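Glycosaminoglycan xylosylkinase (Hydra vulgaris, PDB 5XOM) probably phosphorylates a xylose in the linkage region of glycosaminoglycan chains, as a secretory-pathway kinase of the Fam20 family. Local coordinates at residues H360-A363 and L364-R367; I268-F271 and L272-N275; D51-H54 and D55-S58; H140-L144 and L145-R149. All coordinates share one frame; numbering follows the deposited sequence.

Along the chain the order is contact 3, 4, 2, 1. Contact 2, at the C-terminal end of helix 259-273, lies between two neighbours: its centre is about 12 Å from that of contact 4, where helix 132-144 gives way to a loop, and about 11 Å from that of contact 1, on helix 358-382. L272 of contact 2 links it to both: its side chain packs on L145 and its carbonyl oxygen probably accepts from R367 NH1. Contact 3, on helix 49-56, is about 32 Å centre to centre from contact 1, across the chain's centre. Three helices distant in sequence thus share one interior, while the N-terminal helix packs partly against the second subunit.

Contact 1: residues H360-A363 and L364-R367; sequences HLLA and LDRR
R367 lays one face of its guanidinium over the methyl group of A363, whose CB stands 3.6 Å above the plane and over its centre, while the edge of the group takes water 1 in plane. The R366 guanidinium brings a face to the same alanine from another direction: its CZ is 3.9 Å from A363 CA, and NH2 approaches CB. The H360 imidazole meets R367 only through water 1, which lies in plane at the ring edge, 2.9 Å from H360 ND1. That water accepts from R367 NH1 at 2.8 Å and so bridges two side chains seven residues apart. The two arginines reach A363 by different routes. R366 is bent at its third torsion (chi3 67°) and folds back along the helix; R367 starts beside its own backbone N (chi1 -71°) and then runs extended from CG to NE. Both NE atoms form salt bridges to the carboxylate of D307, one to each oxygen; R366 NH2 donates to P304 O, and R367 NH1 also donates to L272 O, which probably fixes the rotation of its guanidinium. Away from the charges, L361 CD2 and L364 CD1 meet loosely at 4.5 Å, and D365 turns to the hydroxyls of S338 and S340. R366 N donates to L362 O at 3.0 Å and R367 N to A363 O at 2.8 Å. This i to i+4 pattern is that of an ordinary alpha helix, here helix 358-382 in the Fam20 C-terminal family region, whose one flank packs on helix 259-273 through L364 and R367.

Contact 2: residues I268-F271 and L272-N275; sequences IFDF and LIGN
N275 N donates to D270 O at 2.9 Å, and G274 N turns back weakly to F271 O at 3.4 Å; this pair of bonds is a Schellman motif closing helix 259-273. G274 is its positive-phi residue and the one partly exposed position of the contact. At its backbone angles a side chain would jam against the carbonyl oxygen of I273, so glycine suits the turn. The opposite character prevails on the helix itself, where everything is buried. L272 CG rests 3.2 Å from I268 O, and beyond it the two side chains run side by side, I268 CG2 to L272 CD1 at 4.2 Å. F269 stacks with H294 and touches L141 and D142 of helix 132-144, while F271 packs on R367, L370 and V371 of helix 358-382. The carboxylate of D270 leaves the helix for a salt bridge from OD2 to R278 NE. Within the contact, I273 holds CG1 between its backbone N and carbonyl carbon (chi1 67°), which swings CD1 back along the helix to reach the F269 ring obliquely, with F269 CE2 3.9 Å from I273 CD1.

Contact 3: residues D51-H54 and D55-S58; sequences DVWH and DMIS
M56 packs back along helix 49-56 against V52 and W53, and its chain can be followed atom by atom. M56 CB sits 3.4 Å from V52 O; M56 CG, placed between the backbone N and the carbonyl carbon (chi1 79°), lies 3.6 Å from W53 O and also nears the indole at CE3. M56 SD then passes the rim of that indole in a Met-aromatic contact, 5.5 Å from the centroid of the W53 six-membered ring and 86° off its normal. A bend at the last torsion brings the terminal M56 CE to V52 CG1 at 3.8 Å. I57 uses a different side of the tryptophan: its CD1 stands over one face, 3.7 Å from the centroid of the W53 six-membered ring, a CH-pi contact. With W53 cut back to an alanine here, I57 CD1 and M56 SD are likely to face a gap, and W213 O to lose its N-H donor. V52 also packs on V68 of the second subunit. Water 2 donates to both H54 O and I57 O, bridging the turn that ends the helix. The side-chain contact is thus held mainly by dispersion around one indole, with its N-H spent on W213 rather than on either neighbour.

Contact 4: residues H140-L144 and L145-R149; sequences HLDRL and LGFYR
D142 grips the loop after helix 132-144 with both its carboxylate and its carbonyl. R149 N donates to D142 OD2 at 2.9 Å, on the syn lone pair, and more weakly to OD1; H294 ND1 is a second partner of OD2. The first torsion of D142 (chi1 166°, CG opposite the backbone N) lets the carboxylate reach R149 N although CB points away. The carbonyl takes two more N-H groups: F147 N at 3.0 Å from D142 O, almost in line with the C=O bond (171°), and Y148 N at 3.3 Å from the same oxygen, above the carbonyl plane. Were D142 replaced by an alanine, R149 N and H294 ND1 would probably lose their carboxylate partner and the loop be less firmly held to the helix. With G146 N donating to R143 O at 3.0 Å, the bond from F147 N completes a Schellman motif, in which G146 has the positive phi. Water 3 donates to the same R143 O at 2.7 Å and also bonds to Y148 OH. R149 runs extended beside F147: NE donates to F147 O, and F147 CD1 lies 3.7 Å above the centre of the guanidinium. R149 NH1 makes a salt bridge to D265, and the R143 guanidinium donates to V64 O. Further out, the Y148 ring crosses the R143 side chain at about a right angle, Y148 CE1 3.9 Å from R143 CB. On the buried flank L141 CG meets L145 CD1 at 3.6 Å.

Contact 1: residues H360-A363 and L364-R367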
loop_
_atom_site.group_PDB
_atom_site.type_symbol
_atom_site.label_atom_id
_atom_site.label_comp_id
_atom_site.label_asym_id
_atom_site.label_seq_id
_atom_site.Cartn_x
_atom_site.Cartn_y
_atom_site.Cartn_z
ATOM N N HIS A 360 12.132 -23.718 -16.294
ATOM C CA HIS A 360 11.291 -23.690 -15.094
ATOM C C HIS A 360 10.161 -22.680 -15.212
ATOM O O HIS A 360 9.064 -22.913 -14.686
ATOM C CB HIS A 360 12.104 -23.368 -13.832
ATOM C CG HIS A 360 12.977 -24.505 -13.361
ATOM N ND1 HIS A 360 12.443 -25.669 -12.831
ATOM C CD2 HIS A 360 14.325 -24.630 -13.286
ATOM C CE1 HIS A 360 13.429 -26.468 -12.477
ATOM N NE2 HIS A 360 14.574 -25.860 -12.742
ATOM N N LEU A 361 10.400 -21.550 -15.890
ATOM C CA LEU A 361 9.323 -20.588 -16.117
ATOM C C LEU A 361 8.200 -21.224 -16.923
ATOM O O LEU A 361 7.024 -21.108 -16.565
ATOM C CB LEU A 361 9.879 -19.345 -16.819
ATOM C CG LEU A 361 10.749 -18.493 -15.895
ATOM C CD1 LEU A 361 11.572 -17.462 -16.652
ATOM C CD2 LEU A 361 9.855 -17.808 -14.854
ATOM N N LEU A 362 8.552 -21.953 -17.989
ATOM C CA LEU A 362 7.531 -22.607 -18.788
ATOM C C LEU A 362 6.907 -23.798 -18.070
ATOM O O LEU A 362 5.765 -24.155 -18.360
ATOM C CB LEU A 362 8.114 -23.024 -20.144
ATOM C CG LEU A 362 8.546 -21.773 -20.915
ATOM C CD1 LEU A 362 9.371 -22.135 -22.142
ATOM C CD2 LEU A 362 7.320 -20.914 -21.280
ATOM N N ALA A 363 7.621 -24.417 -17.132
ATOM C CA ALA A 363 6.995 -25.467 -16.333
ATOM C C ALA A 363 5.842 -24.912 -15.503
ATOM O O ALA A 363 4.828 -25.590 -15.297
ATOM C CB ALA A 363 8.044 -26.133 -15.437
ATOM N N LEU A 364 5.991 -23.676 -15.014
ATOM C CA LEU A 364 4.913 -22.990 -14.296
ATOM C C LEU A 364 3.646 -22.904 -15.138
ATOM O O LEU A 364 2.551 -23.245 -14.675
ATOM C CB LEU A 364 5.375 -21.587 -13.915
ATOM C CG LEU A 364 6.296 -21.504 -12.713
ATOM C CD1 LEU A 364 6.742 -20.076 -12.540
ATOM C CD2 LEU A 364 5.599 -22.034 -11.460
ATOM N N ASP A 365 3.773 -22.420 -16.377
ATOM C CA ASP A 365 2.603 -22.276 -17.237
ATOM C C ASP A 365 1.998 -23.628 -17.563
ATOM O O ASP A 365 0.769 -23.771 -17.611
ATOM C CB ASP A 365 2.979 -21.535 -18.520
ATOM C CG ASP A 365 3.523 -20.153 -18.249
ATOM O OD1 ASP A 365 4.357 -19.675 -19.049
ATOM O OD2 ASP A 365 3.123 -19.535 -17.242
ATOM N N ARG A 366 2.844 -24.634 -17.802
ATOM C CA ARG A 366 2.338 -25.982 -18.041
ATOM C C ARG A 366 1.565 -26.500 -16.835
ATOM O O ARG A 366 0.483 -27.079 -16.980
ATOM C CB ARG A 366 3.493 -26.924 -18.387
ATOM C CG ARG A 366 3.052 -28.330 -18.766
ATOM C CD ARG A 366 4.240 -29.188 -19.207
ATOM N NE ARG A 366 5.145 -29.432 -18.093
ATOM C CZ ARG A 366 6.372 -28.927 -18.005
ATOM N NH1 ARG A 366 6.846 -28.162 -18.979
ATOM N NH2 ARG A 366 7.121 -29.186 -16.941
ATOM N N ARG A 367 2.101 -26.290 -15.634
ATOM C CA ARG A 367 1.453 -26.838 -14.450
ATOM C C ARG A 367 0.184 -26.076 -14.088
ATOM O O ARG A 367 -0.727 -26.652 -13.481
ATOM C CB ARG A 367 2.435 -26.832 -13.285
ATOM C CG ARG A 367 3.540 -27.861 -13.430
ATOM C CD ARG A 367 4.715 -27.547 -12.532
ATOM N NE ARG A 367 5.878 -28.333 -12.924
ATOM C CZ ARG A 367 7.120 -28.086 -12.520
ATOM N NH1 ARG A 367 7.363 -27.069 -11.704
ATOM N NH2 ARG A 367 8.121 -28.855 -12.934
HETATM O O HOH W 1 10.207 -27.002 -11.543
#

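Contact 2: residues I268-F271 and L272-N275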
loop_
_atom_site.group_PDB
_atom_site.type_symbol
_atom_site.label_atom_id
_atom_site.label_comp_id
_atom_site.label_asym_id
_atom_site.label_seq_id
_atom_site.Cartn_x
_atom_site.Cartn_y
_atom_site.Cartn_z
ATOM N N ILE A 268 -1.734 -26.512 -4.365
ATOM C CA ILE A 268 -1.639 -25.912 -5.691
ATOM C C ILE A 268 -0.338 -25.131 -5.823
ATOM O O ILE A 268 0.377 -25.241 -6.827
ATOM C CB ILE A 268 -2.863 -25.016 -5.955
ATOM C CG1 ILE A 268 -4.119 -25.871 -6.146
ATOM C CG2 ILE A 268 -2.628 -24.103 -7.158
ATOM C CD1 ILE A 268 -5.403 -25.072 -6.105
ATOM N N PHE A 269 -0.010 -24.334 -4.803
ATOM C CA PHE A 269 1.229 -23.566 -4.824
ATOM C C PHE A 269 2.442 -24.491 -4.857
ATOM O O PHE A 269 3.377 -24.273 -5.634
ATOM C CB PHE A 269 1.257 -22.641 -3.606
ATOM C CG PHE A 269 2.568 -21.929 -3.380
ATOM C CD1 PHE A 269 2.884 -20.781 -4.094
ATOM C CD2 PHE A 269 3.453 -22.368 -2.400
ATOM C CE1 PHE A 269 4.071 -20.105 -3.873
ATOM C CE2 PHE A 269 4.652 -21.688 -2.164
ATOM C CZ PHE A 269 4.956 -20.552 -2.908
ATOM N N ASP A 270 2.428 -25.548 -4.041
ATOM C CA ASP A 270 3.545 -26.488 -4.031
ATOM C C ASP A 270 3.651 -27.255 -5.340
ATOM O O ASP A 270 4.761 -27.588 -5.778
ATOM C CB ASP A 270 3.410 -27.455 -2.854
ATOM C CG ASP A 270 3.870 -26.841 -1.540
ATOM O OD1 ASP A 270 4.699 -25.895 -1.576
ATOM O OD2 ASP A 270 3.414 -27.297 -0.472
ATOM N N PHE A 271 2.514 -27.554 -5.966
ATOM C CA PHE A 271 2.530 -28.257 -7.244
ATOM C C PHE A 271 3.154 -27.401 -8.337
ATOM O O PHE A 271 3.906 -27.916 -9.174
ATOM C CB PHE A 271 1.118 -28.686 -7.632
ATOM C CG PHE A 271 1.007 -29.202 -9.043
ATOM C CD1 PHE A 271 1.562 -30.421 -9.407
ATOM C CD2 PHE A 271 0.387 -28.443 -10.016
ATOM C CE1 PHE A 271 1.459 -30.884 -10.724
ATOM C CE2 PHE A 271 0.292 -28.899 -11.324
ATOM C CZ PHE A 271 0.824 -30.112 -11.678
ATOM N N LEU A 272 2.854 -26.094 -8.362
ATOM C CA LEU A 272 3.426 -25.239 -9.402
ATOM C C LEU A 272 4.940 -25.125 -9.275
ATOM O O LEU A 272 5.646 -25.073 -10.287
ATOM C CB LEU A 272 2.795 -23.846 -9.389
ATOM C CG LEU A 272 1.279 -23.776 -9.540
ATOM C CD1 LEU A 272 0.760 -22.453 -8.980
ATOM C CD2 LEU A 272 0.891 -23.986 -11.008
ATOM N N ILE A 273 5.463 -25.066 -8.045
ATOM C CA ILE A 273 6.905 -24.916 -7.870
ATOM C C ILE A 273 7.630 -26.252 -7.776
ATOM O O ILE A 273 8.871 -26.271 -7.798
ATOM C CB ILE A 273 7.230 -24.043 -6.639
ATOM C CG1 ILE A 273 6.821 -24.739 -5.337
ATOM C CG2 ILE A 273 6.557 -22.675 -6.774
ATOM C CD1 ILE A 273 7.164 -23.934 -4.086
ATOM N N GLY A 274 6.905 -27.365 -7.708
ATOM C CA GLY A 274 7.537 -28.668 -7.628
ATOM C C GLY A 274 8.028 -29.043 -6.245
ATOM O O GLY A 274 8.986 -29.810 -6.128
ATOM N N ASN A 275 7.392 -28.525 -5.191
ATOM C CA ASN A 275 7.770 -28.820 -3.811
ATOM C C ASN A 275 6.964 -30.024 -3.341
ATOM O O ASN A 275 5.791 -29.903 -2.975
ATOM C CB ASN A 275 7.533 -27.610 -2.910
ATOM C CG ASN A 275 7.773 -27.919 -1.432
ATOM O OD1 ASN A 275 7.197 -27.283 -0.548
ATOM N ND2 ASN A 275 8.643 -28.873 -1.157
#

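Contact 3: residues D51-H54 and D55-S58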
loop_
_atom_site.group_PDB
_atom_site.type_symbol
_atom_site.label_atom_id
_atom_site.label_comp_id
_atom_site.label_asym_id
_atom_site.label_seq_id
_atom_site.Cartn_x
_atom_site.Cartn_y
_atom_site.Cartn_z
ATOM N N ASP A 51 10.009 -1.935 10.875
ATOM C CA ASP A 51 8.673 -1.635 11.378
ATOM C C ASP A 51 7.614 -1.883 10.310
ATOM O O ASP A 51 6.506 -2.336 10.621
ATOM C CB ASP A 51 8.611 -0.192 11.877
ATOM C CG ASP A 51 9.377 0.012 13.176
ATOM O OD1 ASP A 51 9.343 -0.885 14.048
ATOM O OD2 ASP A 51 10.008 1.078 13.323
ATOM N N VAL A 52 7.930 -1.578 9.047
ATOM C CA VAL A 52 7.020 -1.904 7.952
ATOM C C VAL A 52 6.726 -3.399 7.932
ATOM O O VAL A 52 5.579 -3.818 7.732
ATOM C CB VAL A 52 7.601 -1.424 6.611
ATOM C CG1 VAL A 52 6.698 -1.846 5.459
ATOM C CG2 VAL A 52 7.788 0.094 6.631
ATOM N N TRP A 53 7.760 -4.222 8.133
ATOM C CA TRP A 53 7.584 -5.672 8.177
ATOM C C TRP A 53 6.712 -6.086 9.356
ATOM O O TRP A 53 5.769 -6.871 9.201
ATOM C CB TRP A 53 8.958 -6.349 8.241
ATOM C CG TRP A 53 8.981 -7.834 8.566
ATOM C CD1 TRP A 53 9.796 -8.456 9.470
ATOM C CD2 TRP A 53 8.182 -8.872 7.973
ATOM N NE1 TRP A 53 9.553 -9.808 9.485
ATOM C CE2 TRP A 53 8.568 -10.091 8.575
ATOM C CE3 TRP A 53 7.178 -8.889 6.998
ATOM C CZ2 TRP A 53 7.988 -11.314 8.231
ATOM C CZ3 TRP A 53 6.597 -10.106 6.659
ATOM C CH2 TRP A 53 7.006 -11.301 7.277
ATOM N N HIS A 54 7.006 -5.563 10.548
ATOM C CA HIS A 54 6.255 -5.976 11.731
ATOM C C HIS A 54 4.789 -5.569 11.642
ATOM O O HIS A 54 3.918 -6.296 12.128
ATOM C CB HIS A 54 6.891 -5.394 12.993
ATOM C CG HIS A 54 8.217 -5.998 13.339
ATOM N ND1 HIS A 54 8.730 -5.981 14.618
ATOM C CD2 HIS A 54 9.138 -6.631 12.574
ATOM C CE1 HIS A 54 9.908 -6.580 14.626
ATOM N NE2 HIS A 54 10.180 -6.981 13.398
ATOM N N ASP A 55 4.496 -4.425 11.026
ATOM C CA ASP A 55 3.136 -3.900 10.985
ATOM C C ASP A 55 2.289 -4.437 9.837
ATOM O O ASP A 55 1.065 -4.263 9.871
ATOM C CB ASP A 55 3.151 -2.371 10.889
ATOM C CG ASP A 55 3.719 -1.711 12.126
ATOM O OD1 ASP A 55 3.690 -2.335 13.210
ATOM O OD2 ASP A 55 4.189 -0.561 12.007
ATOM N N MET A 56 2.883 -5.060 8.819
ATOM C CA MET A 56 2.074 -5.495 7.689
ATOM C C MET A 56 1.438 -6.863 7.905
ATOM O O MET A 56 0.501 -7.210 7.178
ATOM C CB MET A 56 2.903 -5.504 6.387
ATOM C CG MET A 56 3.825 -6.703 6.187
ATOM S SD MET A 56 4.527 -6.802 4.509
ATOM C CE MET A 56 5.368 -5.225 4.360
ATOM N N ILE A 57 1.878 -7.621 8.904
ATOM C CA ILE A 57 1.380 -8.978 9.110
ATOM C C ILE A 57 0.021 -8.938 9.798
ATOM O O ILE A 57 -0.168 -8.228 10.795
ATOM C CB ILE A 57 2.381 -9.807 9.927
ATOM C CG1 ILE A 57 3.713 -9.905 9.189
ATOM C CG2 ILE A 57 1.823 -11.206 10.207
ATOM C CD1 ILE A 57 4.821 -10.434 10.048
ATOM N N SER A 58 -0.928 -9.702 9.261
ATOM C CA SER A 58 -2.171 -10.050 9.933
ATOM C C SER A 58 -2.362 -11.557 9.816
ATOM O O SER A 58 -1.599 -12.243 9.131
ATOM C CB SER A 58 -3.369 -9.291 9.345
ATOM O OG SER A 58 -3.466 -9.497 7.951
HETATM O O HOH W 2 1.390 -7.161 12.501
#

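Contact 4: residues H140-L144 and L145-R149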
loop_
_atom_site.group_PDB
_atom_site.type_symbol
_atom_site.label_atom_id
_atom_site.label_comp_id
_atom_site.label_asym_id
_atom_site.label_seq_id
_atom_site.Cartn_x
_atom_site.Cartn_y
_atom_site.Cartn_z
ATOM N N HIS A 140 8.002 -14.546 -4.737
ATOM C CA HIS A 140 7.329 -13.659 -5.682
ATOM C C HIS A 140 6.111 -14.318 -6.306
ATOM O O HIS A 140 5.129 -13.633 -6.611
ATOM C CB HIS A 140 8.299 -13.187 -6.758
ATOM C CG HIS A 140 9.306 -12.219 -6.242
ATOM N ND1 HIS A 140 8.983 -10.916 -5.930
ATOM C CD2 HIS A 140 10.619 -12.363 -5.951
ATOM C CE1 HIS A 140 10.058 -10.297 -5.475
ATOM N NE2 HIS A 140 11.064 -11.153 -5.479
ATOM N N LEU A 141 6.139 -15.635 -6.502
ATOM C CA LEU A 141 4.951 -16.277 -7.037
ATOM C C LEU A 141 3.825 -16.270 -6.011
ATOM O O LEU A 141 2.650 -16.195 -6.378
ATOM C CB LEU A 141 5.265 -17.704 -7.488
ATOM C CG LEU A 141 4.031 -18.505 -7.879
ATOM C CD1 LEU A 141 3.615 -18.076 -9.278
ATOM C CD2 LEU A 141 4.274 -20.010 -7.834
ATOM N N ASP A 142 4.175 -16.310 -4.726
ATOM C CA ASP A 142 3.169 -16.253 -3.668
ATOM C C ASP A 142 2.423 -14.921 -3.692
ATOM O O ASP A 142 1.201 -14.886 -3.514
ATOM C CB ASP A 142 3.851 -16.468 -2.317
ATOM C CG ASP A 142 2.973 -16.092 -1.139
ATOM O OD1 ASP A 142 2.996 -14.914 -0.724
ATOM O OD2 ASP A 142 2.273 -16.975 -0.607
ATOM N N ARG A 143 3.134 -13.823 -3.973
ATOM C CA ARG A 143 2.472 -12.529 -4.135
ATOM C C ARG A 143 1.717 -12.458 -5.458
ATOM O O ARG A 143 0.586 -11.958 -5.506
ATOM C CB ARG A 143 3.500 -11.405 -4.039
ATOM C CG ARG A 143 4.310 -11.456 -2.765
ATOM C CD ARG A 143 5.168 -10.226 -2.596
ATOM N NE ARG A 143 4.349 -9.042 -2.350
ATOM C CZ ARG A 143 4.294 -7.995 -3.165
ATOM N NH1 ARG A 143 5.024 -7.976 -4.275
ATOM N NH2 ARG A 143 3.523 -6.960 -2.869
ATOM N N LEU A 144 2.322 -12.965 -6.539
ATOM C CA LEU A 144 1.687 -12.907 -7.854
ATOM C C LEU A 144 0.349 -13.643 -7.863
ATOM O O LEU A 144 -0.622 -13.178 -8.472
ATOM C CB LEU A 144 2.629 -13.484 -8.916
ATOM C CG LEU A 144 2.086 -13.618 -10.340
ATOM C CD1 LEU A 144 1.683 -12.248 -10.865
ATOM C CD2 LEU A 144 3.121 -14.274 -11.255
ATOM N N LEU A 145 0.273 -14.792 -7.196
ATOM C CA LEU A 145 -0.976 -15.540 -7.151
ATOM C C LEU A 145 -1.944 -15.031 -6.092
ATOM O O LEU A 145 -3.051 -15.571 -5.985
ATOM C CB LEU A 145 -0.706 -17.026 -6.907
ATOM C CG LEU A 145 0.115 -17.798 -7.935
ATOM C CD1 LEU A 145 0.483 -19.171 -7.384
ATOM C CD2 LEU A 145 -0.646 -17.905 -9.256
ATOM N N GLY A 146 -1.566 -14.014 -5.317
ATOM C CA GLY A 146 -2.468 -13.447 -4.334
ATOM C C GLY A 146 -2.601 -14.228 -3.049
ATOM O O GLY A 146 -3.548 -13.991 -2.293
ATOM N N PHE A 147 -1.693 -15.169 -2.779
ATOM C CA PHE A 147 -1.740 -15.894 -1.512
ATOM C C PHE A 147 -1.231 -15.028 -0.361
ATOM O O PHE A 147 -1.835 -15.000 0.714
ATOM C CB PHE A 147 -0.932 -17.192 -1.610
ATOM C CG PHE A 147 -1.582 -18.256 -2.449
ATOM C CD1 PHE A 147 -2.919 -18.578 -2.277
ATOM C CD2 PHE A 147 -0.857 -18.937 -3.411
ATOM C CE1 PHE A 147 -3.521 -19.562 -3.047
ATOM C CE2 PHE A 147 -1.451 -19.924 -4.183
ATOM C CZ PHE A 147 -2.787 -20.233 -4.000
ATOM N N TYR A 148 -0.112 -14.327 -0.569
ATOM C CA TYR A 148 0.483 -13.429 0.425
ATOM C C TYR A 148 0.786 -14.146 1.748
ATOM O O TYR A 148 0.617 -13.586 2.831
ATOM C CB TYR A 148 -0.402 -12.192 0.654
ATOM C CG TYR A 148 -0.571 -11.340 -0.600
ATOM C CD1 TYR A 148 0.489 -10.592 -1.103
ATOM C CD2 TYR A 148 -1.783 -11.294 -1.284
ATOM C CE1 TYR A 148 0.352 -9.829 -2.248
ATOM C CE2 TYR A 148 -1.930 -10.527 -2.434
ATOM C CZ TYR A 148 -0.861 -9.800 -2.909
ATOM O OH TYR A 148 -1.002 -9.047 -4.052
ATOM N N ARG A 149 1.280 -15.384 1.660
ATOM C CA ARG A 149 1.572 -16.222 2.819
ATOM C C ARG A 149 3.041 -16.568 2.974
ATOM O O ARG A 149 3.367 -17.456 3.777
ATOM C CB ARG A 149 0.780 -17.518 2.739
ATOM C CG ARG A 149 -0.647 -17.239 2.614
ATOM C CD ARG A 149 -1.498 -18.425 2.304
ATOM N NE ARG A 149 -2.721 -17.860 1.776
ATOM C CZ ARG A 149 -3.789 -18.538 1.417
ATOM N NH1 ARG A 149 -3.856 -19.870 1.531
ATOM N NH2 ARG A 149 -4.827 -17.863 0.951
HETATM O O HOH W 3 -1.032 -10.216 -6.855
#